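Local structure of clavulanic acid biosynthesis oligopeptide binding protein 2 (Streptomyces clavuligerus, 2WOL) at residues Arg50-Trp55 and Gly454-Thr459; Pro81-Asp84 and Gly88-Glu91; Ser302-Val307 and Thr349-Pro354; Asp363-Gly368 and Glu519-Leu524. The protein probably binds oligopeptides or related solutes as a family 5 extracellular solute-binding protein of the clavulanic acid pathway. All coordinates share one frame; numbering follows the deposited sequence.

Contact 1. Residues Arg50-Trp55 and Gly454-Thr459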
loop_
_atom_site.group_PDB
_atom_site.type_symbol
_atom_site.label_atom_id
_atom_site.label_comp_id
_atom_site.label_asym_id
_atom_site.label_seq_id
_atom_site.Cartn_x
_atom_site.Cartn_y
_atom_site.Cartn_z
ATOM N N ARG A 50 5.604 3.783 13.351
ATOM C CA ARG A 50 6.527 4.606 12.569
ATOM C C ARG A 50 6.993 3.962 11.270
ATOM O O ARG A 50 7.939 4.444 10.633
ATOM C CB ARG A 50 7.727 5.003 13.423
ATOM C CG ARG A 50 7.353 5.793 14.671
ATOM C CD ARG A 50 8.587 6.207 15.447
ATOM N NE ARG A 50 9.386 7.189 14.718
ATOM C CZ ARG A 50 10.557 7.665 15.131
ATOM N NH1 ARG A 50 11.084 7.252 16.278
ATOM N NH2 ARG A 50 11.205 8.555 14.390
ATOM N N THR A 51 6.323 2.882 10.879
ATOM C CA THR A 51 6.641 2.207 9.627
ATOM C C THR A 51 5.644 2.520 8.508
ATOM O O THR A 51 4.425 2.559 8.726
ATOM C CB THR A 51 6.787 0.678 9.799
ATOM O OG1 THR A 51 7.050 0.096 8.517
ATOM C CG2 THR A 51 5.511 0.052 10.390
ATOM N N TYR A 52 6.189 2.743 7.314
ATOM C CA TYR A 52 5.391 2.972 6.114
ATOM C C TYR A 52 5.835 2.046 4.978
ATOM O O TYR A 52 5.596 2.345 3.802
ATOM C CB TYR A 52 5.472 4.440 5.660
ATOM C CG TYR A 52 4.118 5.070 5.401
ATOM C CD1 TYR A 52 3.754 6.261 6.028
ATOM C CD2 TYR A 52 3.190 4.460 4.554
ATOM C CE1 TYR A 52 2.506 6.840 5.806
ATOM C CE2 TYR A 52 1.936 5.027 4.328
ATOM C CZ TYR A 52 1.602 6.216 4.960
ATOM O OH TYR A 52 0.368 6.788 4.748
ATOM N N TYR A 53 6.496 0.940 5.330
ATOM C CA TYR A 53 6.858 -0.090 4.357
ATOM C C TYR A 53 5.798 -1.178 4.368
ATOM O O TYR A 53 5.483 -1.729 5.431
ATOM C CB TYR A 53 8.199 -0.749 4.696
ATOM C CG TYR A 53 9.463 0.051 4.431
ATOM C CD1 TYR A 53 9.430 1.293 3.792
ATOM C CD2 TYR A 53 10.702 -0.463 4.810
ATOM C CE1 TYR A 53 10.612 2.006 3.553
ATOM C CE2 TYR A 53 11.880 0.232 4.574
ATOM C CZ TYR A 53 11.828 1.462 3.949
ATOM O OH TYR A 53 13.005 2.139 3.727
ATOM N N VAL A 54 5.266 -1.506 3.194
ATOM C CA VAL A 54 4.255 -2.560 3.077
ATOM C C VAL A 54 4.760 -3.875 3.675
ATOM O O VAL A 54 4.024 -4.549 4.397
ATOM C CB VAL A 54 3.780 -2.770 1.615
ATOM C CG1 VAL A 54 2.745 -3.888 1.542
ATOM C CG2 VAL A 54 3.195 -1.483 1.053
ATOM N N TRP A 55 6.020 -4.211 3.403
ATOM C CA TRP A 55 6.586 -5.466 3.887
ATOM C C TRP A 55 6.830 -5.481 5.398
ATOM O O TRP A 55 6.887 -6.547 6.010
ATOM C CB TRP A 55 7.837 -5.866 3.096
ATOM C CG TRP A 55 9.031 -4.960 3.229
ATOM C CD1 TRP A 55 9.351 -3.899 2.428
ATOM C CD2 TRP A 55 10.095 -5.079 4.184
ATOM N NE1 TRP A 55 10.536 -3.335 2.841
ATOM C CE2 TRP A 55 11.018 -4.043 3.912
ATOM C CE3 TRP A 55 10.357 -5.959 5.245
ATOM C CZ2 TRP A 55 12.186 -3.863 4.664
ATOM C CZ3 TRP A 55 11.523 -5.778 5.995
ATOM C CH2 TRP A 55 12.419 -4.738 5.698
ATOM N N GLY A 454 0.090 2.711 -4.449
ATOM C CA GLY A 454 -0.688 1.637 -3.847
ATOM C C GLY A 454 -1.424 2.175 -2.634
ATOM O O GLY A 454 -0.881 2.971 -1.866
ATOM N N ALA A 455 -2.666 1.744 -2.465
ATOM C CA ALA A 455 -3.475 2.170 -1.327
ATOM C C ALA A 455 -2.877 1.695 -0.006
ATOM O O ALA A 455 -2.259 0.634 0.056
ATOM C CB ALA A 455 -4.882 1.648 -1.472
ATOM N N ASP A 456 -3.074 2.486 1.045
ATOM C CA ASP A 456 -2.638 2.104 2.389
ATOM C C ASP A 456 -3.614 1.139 3.065
ATOM O O ASP A 456 -3.299 0.542 4.095
ATOM C CB ASP A 456 -2.412 3.344 3.250
ATOM C CG ASP A 456 -1.234 4.176 2.774
ATOM O OD1 ASP A 456 -0.321 3.613 2.130
ATOM O OD2 ASP A 456 -1.209 5.393 3.048
ATOM N N PHE A 457 -4.802 1.009 2.481
ATOM C CA PHE A 457 -5.789 -0.012 2.857
ATOM C C PHE A 457 -6.682 -0.322 1.646
ATOM O O PHE A 457 -6.948 0.571 0.836
ATOM C CB PHE A 457 -6.590 0.367 4.127
ATOM C CG PHE A 457 -7.099 1.786 4.148
ATOM C CD1 PHE A 457 -8.417 2.069 3.792
ATOM C CD2 PHE A 457 -6.275 2.832 4.568
ATOM C CE1 PHE A 457 -8.900 3.378 3.824
ATOM C CE2 PHE A 457 -6.744 4.142 4.598
ATOM C CZ PHE A 457 -8.059 4.417 4.227
ATOM N N PRO A 458 -7.100 -1.595 1.489
ATOM C CA PRO A 458 -7.736 -2.035 0.240
ATOM C C PRO A 458 -9.210 -1.654 0.077
ATOM O O PRO A 458 -10.081 -2.529 0.006
ATOM C CB PRO A 458 -7.559 -3.556 0.280
ATOM C CG PRO A 458 -7.570 -3.882 1.731
ATOM C CD PRO A 458 -6.949 -2.711 2.444
ATOM N N THR A 459 -9.469 -0.351 0.011
ATOM C CA THR A 459 -10.808 0.162 -0.259
ATOM C C THR A 459 -10.717 1.265 -1.296
ATOM O O THR A 459 -9.628 1.787 -1.578
ATOM C CB THR A 459 -11.486 0.763 0.999
ATOM O OG1 THR A 459 -10.756 1.917 1.430
ATOM C CG2 THR A 459 -11.570 -0.254 2.131
#
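The first torsion of Tyr52 lies off any staggered position (chi1 -130°) and carries the ring out across the gap, while that of Asp456 sets CG beside its own backbone N and anti to the carbonyl carbon, bringing the carboxylate up to the phenol. The two side chains run at about a right angle to each other, and all of the contact lies at their polar ends. Tyr52 OH donates a short hydrogen bond of 2.7 Å to Asp456 OD2. It reaches that oxygen from above the carboxylate plane, 45° out of it, and the planes of ring and carboxylate are turned 54° apart. Asp456 CG sits at the edge of the Tyr52 ring, in its plane, and the ring carbon CE2 of Tyr52 comes within 3.5 Å of Asp456 OD1. A second phenol, that of Tyr139, is also hydrogen-bonded to Asp456 OD2, and Asp456 OD1 binds a glycerol probably left from the crystallisation liquor. Trp57 touches both Tyr52 and Asp456. The pair appears to bridge the two lobes across the cleft characteristic of extracellular solute-binding proteins: Tyr52 stands two residues before helix 54-63, next to the N-cap Tyr53, and Asp456 in the loop that leaves strand 448-453. With two phenols on one oxygen, the negative charge is probably stabilised, and such a polar bridge is consistent with the lobes being held close together here.

Contact 2. Residues Pro81-Asp84 and Gly88-Glu91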
loop_
_atom_site.group_PDB
_atom_site.type_symbol
_atom_site.label_atom_id
_atom_site.label_comp_id
_atom_site.label_asym_id
_atom_site.label_seq_id
_atom_site.Cartn_x
_atom_site.Cartn_y
_atom_site.Cartn_z
ATOM N N PRO A 81 -11.406 -6.685 6.940
ATOM C CA PRO A 81 -10.847 -6.852 8.288
ATOM C C PRO A 81 -11.730 -7.736 9.175
ATOM O O PRO A 81 -12.958 -7.611 9.152
ATOM C CB PRO A 81 -10.780 -5.418 8.825
ATOM C CG PRO A 81 -10.705 -4.559 7.592
ATOM C CD PRO A 81 -11.551 -5.263 6.572
ATOM N N ALA A 82 -11.085 -8.636 9.911
ATOM C CA ALA A 82 -11.754 -9.595 10.788
ATOM C C ALA A 82 -11.365 -9.329 12.248
ATOM O O ALA A 82 -10.317 -8.734 12.504
ATOM C CB ALA A 82 -11.368 -11.018 10.383
ATOM N N PRO A 83 -12.209 -9.749 13.212
ATOM C CA PRO A 83 -11.863 -9.531 14.618
ATOM C C PRO A 83 -10.544 -10.194 14.982
ATOM O O PRO A 83 -10.311 -11.351 14.623
ATOM C CB PRO A 83 -13.012 -10.210 15.375
ATOM C CG PRO A 83 -14.123 -10.289 14.418
ATOM C CD PRO A 83 -13.508 -10.430 13.063
ATOM N N ASP A 84 -9.687 -9.451 15.675
ATOM C CA ASP A 84 -8.411 -9.971 16.148
ATOM C C ASP A 84 -8.375 -9.848 17.672
ATOM O O ASP A 84 -8.749 -10.789 18.373
ATOM C CB ASP A 84 -7.248 -9.238 15.460
ATOM C CG ASP A 84 -5.877 -9.744 15.891
ATOM O OD1 ASP A 84 -5.783 -10.758 16.617
ATOM O OD2 ASP A 84 -4.876 -9.113 15.489
ATOM N N GLY A 88 -15.548 -8.854 18.150
ATOM C CA GLY A 88 -16.336 -8.706 16.932
ATOM C C GLY A 88 -15.899 -7.495 16.124
ATOM O O GLY A 88 -15.096 -6.692 16.604
ATOM N N PRO A 89 -16.426 -7.351 14.892
ATOM C CA PRO A 89 -16.111 -6.166 14.091
ATOM C C PRO A 89 -16.612 -4.884 14.753
ATOM O O PRO A 89 -17.509 -4.927 15.601
ATOM C CB PRO A 89 -16.861 -6.412 12.775
ATOM C CG PRO A 89 -17.149 -7.868 12.755
ATOM C CD PRO A 89 -17.328 -8.269 14.178
ATOM N N GLY A 90 -16.031 -3.753 14.365
ATOM C CA GLY A 90 -16.441 -2.457 14.901
ATOM C C GLY A 90 -17.941 -2.266 14.863
ATOM O O GLY A 90 -18.577 -2.498 13.835
ATOM N N GLU A 91 -18.503 -1.866 15.999
ATOM C CA GLU A 91 -19.931 -1.594 16.107
ATOM C C GLU A 91 -20.160 -0.148 15.706
ATOM O O GLU A 91 -19.663 0.776 16.355
ATOM C CB GLU A 91 -20.427 -1.841 17.535
ATOM C CG GLU A 91 -20.244 -3.273 18.035
ATOM C CD GLU A 91 -20.573 -3.445 19.515
ATOM O OE1 GLU A 91 -21.082 -2.487 20.141
ATOM O OE2 GLU A 91 -20.312 -4.543 20.054
#
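Directly after Pro83, which packs on Gly88 and Pro89, Asp84 OD2 is gripped by two groups: a salt bridge to Arg242 NH2 and a hydrogen bond from the backbone N of Thr66. The other oxygen, Asp84 OD1, forms a salt bridge to Arg65 NE. The first side-chain bond of Asp84 points away from the segment 88-91, and the contact itself is left to the proline ring. Pro83 directs its ring at the segment 88-91 and touches it mainly with CG, which lies 3.7 Å from Gly88 CA and equally close to Gly88 C, so the ring tip rests on the Gly88 backbone. One step further along, the same Pro83 CG reaches Pro89 CD at 3.8 Å, ring carbon against ring carbon. The chains come near here, with 5.1 Å between Pro83 CA and Gly88 CA, yet no hydrogen bond joins them. Backbone pairing goes to other neighbours: Ala82 and Asp84, on either side of Pro83, bond to Ala69 of strand 68-69 and to Leu67 just before it, and Glu91 bonds to Thr100 as the next sheet begins. Pro89 also packs on Met68 and on Asp184, whose OD1 takes the N-H of Gly90. A proline nitrogen carries no hydrogen, and neither Pro83 nor Pro89 can donate a backbone bond. With no hydrogen bond across this bend, the direct contact between the segments is van der Waals, with charged anchoring in both segments, Asp84 to Arg65 and Arg242, Glu91 to Arg102.

Contact 3. Residues Ser302-Val307 and Thr349-Pro354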
loop_
_atom_site.group_PDB
_atom_site.type_symbol
_atom_site.label_atom_id
_atom_site.label_comp_id
_atom_site.label_asym_id
_atom_site.label_seq_id
_atom_site.Cartn_x
_atom_site.Cartn_y
_atom_site.Cartn_z
ATOM N N SER A 302 -1.751 -4.604 -6.836
ATOM C CA SER A 302 -2.753 -3.560 -6.564
ATOM C C SER A 302 -2.217 -2.133 -6.726
ATOM O O SER A 302 -2.945 -1.162 -6.506
ATOM C CB SER A 302 -3.427 -3.748 -5.200
ATOM O OG SER A 302 -4.258 -4.896 -5.219
ATOM N N PHE A 303 -0.952 -2.017 -7.123
ATOM C CA PHE A 303 -0.364 -0.722 -7.441
ATOM C C PHE A 303 -0.781 -0.291 -8.838
ATOM O O PHE A 303 -1.001 -1.128 -9.723
ATOM C CB PHE A 303 1.163 -0.772 -7.345
ATOM C CG PHE A 303 1.697 -0.607 -5.947
ATOM C CD1 PHE A 303 1.494 -1.594 -4.984
ATOM C CD2 PHE A 303 2.424 0.526 -5.602
ATOM C CE1 PHE A 303 1.997 -1.443 -3.693
ATOM C CE2 PHE A 303 2.930 0.683 -4.314
ATOM C CZ PHE A 303 2.710 -0.297 -3.359
ATOM N N LEU A 304 -0.901 1.021 -9.017
ATOM C CA LEU A 304 -1.195 1.615 -10.311
ATOM C C LEU A 304 -0.019 2.478 -10.744
ATOM O O LEU A 304 0.470 3.295 -9.973
ATOM C CB LEU A 304 -2.466 2.468 -10.232
ATOM C CG LEU A 304 -2.787 3.357 -11.442
ATOM C CD1 LEU A 304 -3.265 2.536 -12.623
ATOM C CD2 LEU A 304 -3.816 4.412 -11.078
ATOM N N HIS A 305 0.423 2.285 -11.981
ATOM C CA HIS A 305 1.413 3.145 -12.600
ATOM C C HIS A 305 0.659 4.136 -13.477
ATOM O O HIS A 305 -0.170 3.742 -14.301
ATOM C CB HIS A 305 2.384 2.306 -13.434
ATOM C CG HIS A 305 3.630 3.033 -13.836
ATOM N ND1 HIS A 305 4.513 3.563 -12.918
ATOM C CD2 HIS A 305 4.155 3.294 -15.056
ATOM C CE1 HIS A 305 5.518 4.132 -13.556
ATOM N NE2 HIS A 305 5.324 3.987 -14.855
ATOM N N PHE A 306 0.933 5.424 -13.291
ATOM C CA PHE A 306 0.207 6.453 -14.024
ATOM C C PHE A 306 1.032 7.707 -14.273
ATOM O O PHE A 306 2.113 7.879 -13.711
ATOM C CB PHE A 306 -1.128 6.801 -13.330
ATOM C CG PHE A 306 -0.982 7.440 -11.968
ATOM C CD1 PHE A 306 -1.046 8.825 -11.828
ATOM C CD2 PHE A 306 -0.819 6.658 -10.827
ATOM C CE1 PHE A 306 -0.935 9.423 -10.576
ATOM C CE2 PHE A 306 -0.708 7.248 -9.569
ATOM C CZ PHE A 306 -0.762 8.635 -9.445
ATOM N N VAL A 307 0.512 8.566 -15.145
ATOM C CA VAL A 307 1.071 9.889 -15.373
ATOM C C VAL A 307 0.040 10.917 -14.910
ATOM O O VAL A 307 -1.138 10.843 -15.283
ATOM C CB VAL A 307 1.432 10.109 -16.866
ATOM C CG1 VAL A 307 1.870 11.554 -17.118
ATOM C CG2 VAL A 307 2.523 9.132 -17.303
ATOM N N THR A 349 -7.217 1.251 -18.580
ATOM C CA THR A 349 -7.697 2.556 -19.036
ATOM C C THR A 349 -8.437 3.299 -17.918
ATOM O O THR A 349 -8.966 4.391 -18.128
ATOM C CB THR A 349 -8.630 2.427 -20.251
ATOM O OG1 THR A 349 -9.798 1.691 -19.876
ATOM C CG2 THR A 349 -7.926 1.702 -21.395
ATOM N N ALA A 350 -8.485 2.695 -16.733
ATOM C CA ALA A 350 -9.073 3.335 -15.559
ATOM C C ALA A 350 -8.182 3.149 -14.324
ATOM O O ALA A 350 -7.078 2.611 -14.422
ATOM C CB ALA A 350 -10.483 2.811 -15.314
ATOM N N LEU A 351 -8.675 3.593 -13.171
ATOM C CA LEU A 351 -7.837 3.733 -11.981
ATOM C C LEU A 351 -7.926 2.572 -10.988
ATOM O O LEU A 351 -6.900 2.023 -10.589
ATOM C CB LEU A 351 -8.124 5.068 -11.281
ATOM C CG LEU A 351 -8.072 6.321 -12.172
ATOM C CD1 LEU A 351 -8.647 7.525 -11.453
ATOM C CD2 LEU A 351 -6.655 6.619 -12.645
ATOM N N PHE A 352 -9.145 2.201 -10.594
ATOM C CA PHE A 352 -9.344 1.154 -9.581
ATOM C C PHE A 352 -8.751 -0.188 -9.994
ATOM O O PHE A 352 -8.959 -0.636 -11.124
ATOM C CB PHE A 352 -10.835 0.926 -9.302
ATOM C CG PHE A 352 -11.518 2.050 -8.567
ATOM C CD1 PHE A 352 -12.735 2.546 -9.029
ATOM C CD2 PHE A 352 -10.968 2.594 -7.406
ATOM C CE1 PHE A 352 -13.391 3.576 -8.356
ATOM C CE2 PHE A 352 -11.622 3.625 -6.728
ATOM C CZ PHE A 352 -12.832 4.112 -7.209
ATOM N N PRO A 353 -8.013 -0.841 -9.077
ATOM C CA PRO A 353 -7.651 -2.247 -9.277
ATOM C C PRO A 353 -8.901 -3.135 -9.237
ATOM O O PRO A 353 -9.887 -2.771 -8.590
ATOM C CB PRO A 353 -6.749 -2.557 -8.073
ATOM C CG PRO A 353 -6.333 -1.236 -7.535
ATOM C CD PRO A 353 -7.466 -0.305 -7.820
ATOM N N PRO A 354 -8.870 -4.294 -9.926
ATOM C CA PRO A 354 -10.014 -5.215 -9.934
ATOM C C PRO A 354 -10.372 -5.853 -8.583
ATOM O O PRO A 354 -11.396 -6.540 -8.487
ATOM C CB PRO A 354 -9.599 -6.289 -10.947
ATOM C CG PRO A 354 -8.122 -6.219 -10.996
ATOM C CD PRO A 354 -7.768 -4.782 -10.778
#
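The flat group that matters between Ser302 and Pro353 is the Ser302 carbonyl, whose O lies 3.5 Å from Pro353 CG; Phe303 and Phe352 both point their side chains away from the opposite segment. The ring carbon of the proline rests against that oxygen without a hydrogen bond. Further along, Leu304 has CG anti to its backbone nitrogen (chi1 170°), which aims its methyls at the loop; Leu304 CD2 meets Leu351 CD2 at 3.9 Å. The two leucines cross obliquely, branch end against branch end, and Leu304 CD2 is also 3.9 Å from Leu351 O. Here an inner strand of the lobe's mixed sheet, 303-309, held between 448-453 and 523-534, is covered by the irregular loop that follows strand 346-347. Phe463 of helix 460-468 touches both Leu304 and Pro353, so the helix joins the sheet and the loop here. Glu514 OE2 accepts the backbone N-H groups of both Leu351 and Phe352, holding the loop at the point from which the Leu351 side chain reaches Leu304.

Contact 4. Residues Asp363-Gly368 and Glu519-Leu524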
loop_
_atom_site.group_PDB
_atom_site.type_symbol
_atom_site.label_atom_id
_atom_site.label_comp_id
_atom_site.label_asym_id
_atom_site.label_seq_id
_atom_site.Cartn_x
_atom_site.Cartn_y
_atom_site.Cartn_z
ATOM N N ASP A 363 -13.282 3.812 -20.355
ATOM C CA ASP A 363 -12.244 4.171 -21.316
ATOM C C ASP A 363 -12.694 5.400 -22.095
ATOM O O ASP A 363 -13.178 5.299 -23.222
ATOM C CB ASP A 363 -11.944 2.988 -22.252
ATOM C CG ASP A 363 -10.758 3.241 -23.171
ATOM O OD1 ASP A 363 -9.965 4.175 -22.914
ATOM O OD2 ASP A 363 -10.620 2.492 -24.162
ATOM N N LEU A 364 -12.540 6.565 -21.473
ATOM C CA LEU A 364 -13.017 7.810 -22.063
ATOM C C LEU A 364 -12.190 8.263 -23.256
ATOM O O LEU A 364 -12.713 8.947 -24.141
ATOM C CB LEU A 364 -13.097 8.929 -21.014
ATOM C CG LEU A 364 -14.071 8.722 -19.847
ATOM C CD1 LEU A 364 -14.165 9.993 -19.009
ATOM C CD2 LEU A 364 -15.467 8.303 -20.323
ATOM N N TYR A 365 -10.912 7.878 -23.279
ATOM C CA TYR A 365 -9.989 8.304 -24.333
ATOM C C TYR A 365 -9.309 7.115 -25.015
ATOM O O TYR A 365 -8.116 6.884 -24.818
ATOM C CB TYR A 365 -8.962 9.300 -23.768
ATOM C CG TYR A 365 -9.604 10.304 -22.843
ATOM C CD1 TYR A 365 -9.349 10.284 -21.470
ATOM C CD2 TYR A 365 -10.509 11.243 -23.336
ATOM C CE1 TYR A 365 -9.959 11.200 -20.612
ATOM C CE2 TYR A 365 -11.128 12.148 -22.493
ATOM C CZ TYR A 365 -10.852 12.125 -21.133
ATOM O OH TYR A 365 -11.475 13.043 -20.317
ATOM N N PRO A 366 -10.066 6.357 -25.832
ATOM C CA PRO A 366 -9.473 5.167 -26.448
ATOM C C PRO A 366 -8.303 5.512 -27.362
ATOM O O PRO A 366 -8.300 6.569 -28.004
ATOM C CB PRO A 366 -10.618 4.585 -27.280
ATOM C CG PRO A 366 -11.854 5.180 -26.737
ATOM C CD PRO A 366 -11.472 6.536 -26.227
ATOM N N THR A 367 -7.329 4.611 -27.422
ATOM C CA THR A 367 -6.096 4.852 -28.167
ATOM C C THR A 367 -6.023 4.082 -29.495
ATOM O O THR A 367 -4.938 3.714 -29.949
ATOM C CB THR A 367 -4.856 4.539 -27.306
ATOM O OG1 THR A 367 -4.931 3.190 -26.831
ATOM C CG2 THR A 367 -4.771 5.490 -26.113
ATOM N N GLY A 368 -7.175 3.851 -30.116
ATOM C CA GLY A 368 -7.216 3.218 -31.437
ATOM C C GLY A 368 -7.216 1.699 -31.402
ATOM O O GLY A 368 -7.045 1.095 -30.341
ATOM N N GLU A 519 -13.021 12.284 -16.589
ATOM C CA GLU A 519 -13.503 13.439 -17.361
ATOM C C GLU A 519 -12.542 14.630 -17.245
ATOM O O GLU A 519 -12.294 15.334 -18.227
ATOM C CB GLU A 519 -14.917 13.844 -16.928
ATOM C CG GLU A 519 -16.000 12.866 -17.365
ATOM C CD GLU A 519 -17.349 13.124 -16.706
ATOM O OE1 GLU A 519 -17.461 14.077 -15.903
ATOM O OE2 GLU A 519 -18.296 12.360 -16.992
ATOM N N HIS A 520 -11.993 14.842 -16.048
ATOM C CA HIS A 520 -10.987 15.888 -15.827
ATOM C C HIS A 520 -9.692 15.633 -16.600
ATOM O O HIS A 520 -8.958 16.573 -16.909
ATOM C CB HIS A 520 -10.656 16.027 -14.341
ATOM C CG HIS A 520 -11.673 16.803 -13.563
ATOM N ND1 HIS A 520 -11.806 18.171 -13.670
ATOM C CD2 HIS A 520 -12.590 16.405 -12.651
ATOM C CE1 HIS A 520 -12.769 18.581 -12.864
ATOM N NE2 HIS A 520 -13.261 17.529 -12.234
ATOM N N ALA A 521 -9.412 14.356 -16.879
ATOM C CA ALA A 521 -8.241 13.930 -17.663
ATOM C C ALA A 521 -6.883 14.260 -17.011
ATOM O O ALA A 521 -5.849 14.290 -17.682
ATOM C CB ALA A 521 -8.319 14.465 -19.109
ATOM N N VAL A 522 -6.896 14.485 -15.699
ATOM C CA VAL A 522 -5.670 14.812 -14.962
ATOM C C VAL A 522 -4.789 13.593 -14.669
ATOM O O VAL A 522 -3.598 13.744 -14.408
ATOM C CB VAL A 522 -5.954 15.593 -13.655
ATOM C CG1 VAL A 522 -6.447 17.006 -13.969
ATOM C CG2 VAL A 522 -6.959 14.855 -12.776
ATOM N N LEU A 523 -5.372 12.395 -14.726
ATOM C CA LEU A 523 -4.616 11.160 -14.514
ATOM C C LEU A 523 -4.702 10.263 -15.742
ATOM O O LEU A 523 -5.800 9.945 -16.204
ATOM C CB LEU A 523 -5.125 10.403 -13.280
ATOM C CG LEU A 523 -5.109 11.135 -11.929
ATOM C CD1 LEU A 523 -5.631 10.233 -10.823
ATOM C CD2 LEU A 523 -3.715 11.644 -11.590
ATOM N N LEU A 524 -3.536 9.874 -16.255
ATOM C CA LEU A 524 -3.424 8.937 -17.366
ATOM C C LEU A 524 -2.982 7.577 -16.825
ATOM O O LEU A 524 -1.810 7.394 -16.485
ATOM C CB LEU A 524 -2.425 9.453 -18.411
ATOM C CG LEU A 524 -1.924 8.502 -19.508
ATOM C CD1 LEU A 524 -3.066 7.913 -20.344
ATOM C CD2 LEU A 524 -0.929 9.220 -20.406
#
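Leu364 comes first, pointing at the end of helix 503-520, where its CD1 lies 3.5 Å from Glu519 N and 3.8 Å from Glu519 CG. Only that one methyl branch does the touching, and it slides against the aliphatic root of a glutamate whose own first bond leads away from the loop. Arg515 and Met518 of the same helix also touch Leu364. The next residue, Tyr365, has CG beside its backbone N (chi1 -42°), which lays the ring alongside the helix end with Leu364 CB 3.8 Å above the centre of one face of the Tyr365 ring. This is where helix 503-520 gives way to strand 523-534 of the mixed sheet: Ala521 is the first residue out of the helix and takes a positive phi of 64°. Its methyl packs obliquely on the phenol, with Ala521 CB 4.0 Å from Tyr365 CE1 and 3.7 Å from Tyr365 OH. The hydroxyl lies 3.2 Å from Glu519 O, but at an angle too poor for a bond; it is hydrogen-bonded to Met518 O instead, and receives Arg323 NE. Arg323 also gives its NH2 to Glu519 O, so one guanidinium serves both sides of the contact at the helix terminus. Tyr327 meets the Tyr365 ring edge-to-face. Beyond it the loop turns off, and the backbone of Thr367 pairs with Gly373.

How the contacts relate
From the N terminus, residues 50-55 open the long loop that contact 1 closes nearly 400 residues later, apparently bridging the two lobes. Contact 2 closes a short connection nested inside it, joining strand 82-83 to the run into the sheet of 91-93. Contact 3 follows in series, also nested, and packs strand 303-309 against the loop beyond 346-347. Contact 4 begins inside the loop of contact 1 and ends after it, so the two cross; it joins the loop before helix 375-384 to the end of helix 503-520 and the start of strand 523-534. Contacts 3 and 4 meet in one sheet, where Val307 O and Leu524 N are 2.8 Å apart, a probable hydrogen bond; Phe303 CD2 touches Gly454 N of contact 1 at 3.4 Å.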